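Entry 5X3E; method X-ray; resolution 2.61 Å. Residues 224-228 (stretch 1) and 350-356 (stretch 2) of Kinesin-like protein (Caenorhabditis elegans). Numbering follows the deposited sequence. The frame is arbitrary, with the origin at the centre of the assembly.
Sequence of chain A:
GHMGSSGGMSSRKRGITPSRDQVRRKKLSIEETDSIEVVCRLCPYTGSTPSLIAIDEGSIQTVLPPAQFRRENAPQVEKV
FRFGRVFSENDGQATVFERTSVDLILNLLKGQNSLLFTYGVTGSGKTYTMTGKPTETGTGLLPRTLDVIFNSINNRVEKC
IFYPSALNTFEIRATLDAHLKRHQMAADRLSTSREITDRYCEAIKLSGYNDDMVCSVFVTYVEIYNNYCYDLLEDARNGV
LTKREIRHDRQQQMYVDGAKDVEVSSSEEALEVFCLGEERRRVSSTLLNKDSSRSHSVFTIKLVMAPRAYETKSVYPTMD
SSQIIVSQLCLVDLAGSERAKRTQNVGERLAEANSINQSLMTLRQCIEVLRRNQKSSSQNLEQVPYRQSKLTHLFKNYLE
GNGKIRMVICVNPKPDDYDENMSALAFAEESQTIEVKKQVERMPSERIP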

# COMPACT_ATOMS: atom_id res chain seq x y z
N ILE A 224 6.19 -2.64 9.90
CA ILE A 224 6.85 -1.69 10.78
C ILE A 224 6.17 -1.80 12.14
O ILE A 224 5.00 -1.40 12.30
CB ILE A 224 6.79 -0.26 10.24
CG1 ILE A 224 7.61 -0.16 8.95
CG2 ILE A 224 7.31 0.73 11.27
CD1 ILE A 224 7.43 1.15 8.22
N TYR A 225 6.87 -2.37 13.11
CA TYR A 225 6.31 -2.63 14.44
C TYR A 225 7.30 -2.16 15.50
O TYR A 225 8.44 -2.63 15.53
CB TYR A 225 6.00 -4.12 14.61
CG TYR A 225 5.60 -4.50 16.00
CD1 TYR A 225 4.41 -4.06 16.55
CD2 TYR A 225 6.41 -5.32 16.77
CE1 TYR A 225 4.03 -4.41 17.82
CE2 TYR A 225 6.05 -5.68 18.05
CZ TYR A 225 4.86 -5.22 18.57
OH TYR A 225 4.48 -5.58 19.85
N ASN A 226 6.87 -1.24 16.36
CA ASN A 226 7.69 -0.72 17.46
C ASN A 226 8.98 -0.07 16.94
O ASN A 226 10.07 -0.34 17.43
CB ASN A 226 8.01 -1.81 18.48
CG ASN A 226 8.26 -1.25 19.87
OD1 ASN A 226 8.70 -0.11 20.03
ND2 ASN A 226 7.98 -2.05 20.89
N ASN A 227 8.82 0.79 15.93
CA ASN A 227 9.92 1.52 15.28
C ASN A 227 10.99 0.60 14.70
O ASN A 227 12.10 1.05 14.39
CB ASN A 227 10.56 2.54 16.24
CG ASN A 227 11.00 3.80 15.52
OD1 ASN A 227 10.29 4.31 14.65
ND2 ASN A 227 12.17 4.30 15.88
N TYR A 228 10.68 -0.68 14.54
CA TYR A 228 11.56 -1.64 13.88
C TYR A 228 10.87 -2.16 12.64
O TYR A 228 9.64 -2.25 12.58
CB TYR A 228 11.93 -2.79 14.81
CG TYR A 228 12.89 -2.42 15.92
CD1 TYR A 228 14.02 -1.66 15.65
CD2 TYR A 228 12.65 -2.81 17.23
CE1 TYR A 228 14.91 -1.31 16.66
CE2 TYR A 228 13.53 -2.46 18.24
CZ TYR A 228 14.65 -1.72 17.96
OH TYR A 228 15.53 -1.37 18.97
N LEU A 350 3.74 -0.52 26.44
CA LEU A 350 3.77 0.94 26.54
C LEU A 350 4.58 1.56 25.41
O LEU A 350 4.12 2.51 24.76
CB LEU A 350 4.31 1.37 27.90
CG LEU A 350 3.45 1.07 29.13
CD1 LEU A 350 3.65 -0.36 29.63
CD2 LEU A 350 3.72 2.07 30.24
N ALA A 351 5.80 1.06 25.17
CA ALA A 351 6.60 1.57 24.06
C ALA A 351 5.91 1.32 22.72
O ALA A 351 6.07 2.11 21.78
CB ALA A 351 7.99 0.93 24.07
N GLU A 352 5.15 0.23 22.63
CA GLU A 352 4.42 -0.09 21.40
C GLU A 352 3.40 0.99 21.07
O GLU A 352 3.33 1.47 19.93
CB GLU A 352 3.75 -1.46 21.54
CG GLU A 352 2.89 -1.88 20.36
CD GLU A 352 2.21 -3.22 20.59
OE1 GLU A 352 1.00 -3.34 20.30
OE2 GLU A 352 2.88 -4.15 21.08
N ALA A 353 2.61 1.40 22.06
CA ALA A 353 1.62 2.45 21.83
C ALA A 353 2.27 3.81 21.58
O ALA A 353 1.76 4.60 20.78
CB ALA A 353 0.65 2.53 23.01
N ASN A 354 3.41 4.10 22.23
CA ASN A 354 4.08 5.37 21.99
C ASN A 354 4.69 5.44 20.59
O ASN A 354 4.68 6.50 19.96
CB ASN A 354 5.13 5.64 23.06
CG ASN A 354 4.52 5.84 24.44
OD1 ASN A 354 3.93 6.89 24.73
ND2 ASN A 354 4.66 4.84 25.30
N SER A 355 5.24 4.32 20.11
CA SER A 355 5.74 4.30 18.74
C SER A 355 4.61 4.52 17.74
O SER A 355 4.77 5.26 16.76
CB SER A 355 6.47 2.99 18.46
OG SER A 355 7.61 2.87 19.29
N ILE A 356 3.46 3.88 17.97
CA ILE A 356 2.33 4.02 17.04
C ILE A 356 1.84 5.46 17.00
O ILE A 356 1.65 6.03 15.93
CB ILE A 356 1.20 3.05 17.43
CG1 ILE A 356 1.63 1.60 17.24
CG2 ILE A 356 -0.04 3.35 16.61
CD1 ILE A 356 0.57 0.60 17.63

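What holds the two stretches together most firmly? The phenol of Tyr 225 donates a hydrogen bond to the carboxylate of Glu 352, with OH of Tyr 225 only 2.5 Å from OE2 of Glu 352. So short a distance suits a strong acceptor. The oxygen lies at the ring edge, near its plane, where the hydroxyl can point at it. Both residues are buried, and the carboxylate is further satisfied elsewhere in the structure.

How do these two side chains reach each other? Each CA-to-CB bond points sideways to the other stretch, and length makes up the difference. Tyr 225 has chi1 in the t well, while Glu 352 is t at both chi1 and chi2, an extended chain that carries its carboxylate to the hydroxyl.

Where does the hydroxyl of Ser 355 turn? Its CA-to-CB bond points toward the loop, and OG of Ser 355 lies 3.3 Å from OD1 of Asn 226 and 3.0 Å from O of Ala 351, one helical turn back. Its single proton has both oxygens within reach, and the geometry does not settle which receives it.

What backbone arrangement presents these groups? Tyr 225 ends a strand and opens a type I' turn that closes at Tyr 228, with N of Tyr 225 2.8 Å from O of Tyr 228 and N of Tyr 228 3.1 Å from O of Tyr 225. Asn 226 and Asn 227, both with positive phi, form its corners. By CA positions the turn and helix come nearest at Asn 226 and Glu 352, CA to CA 5.2 Å.

What packing surrounds the polar contacts? The Asn 226 amide lies over the helix, ND2 4.0 Å from N of Glu 352, and N of Asn 227 lies 4.1 Å from CB of Ser 355. The interface is small, burying 248 Å² over both sides.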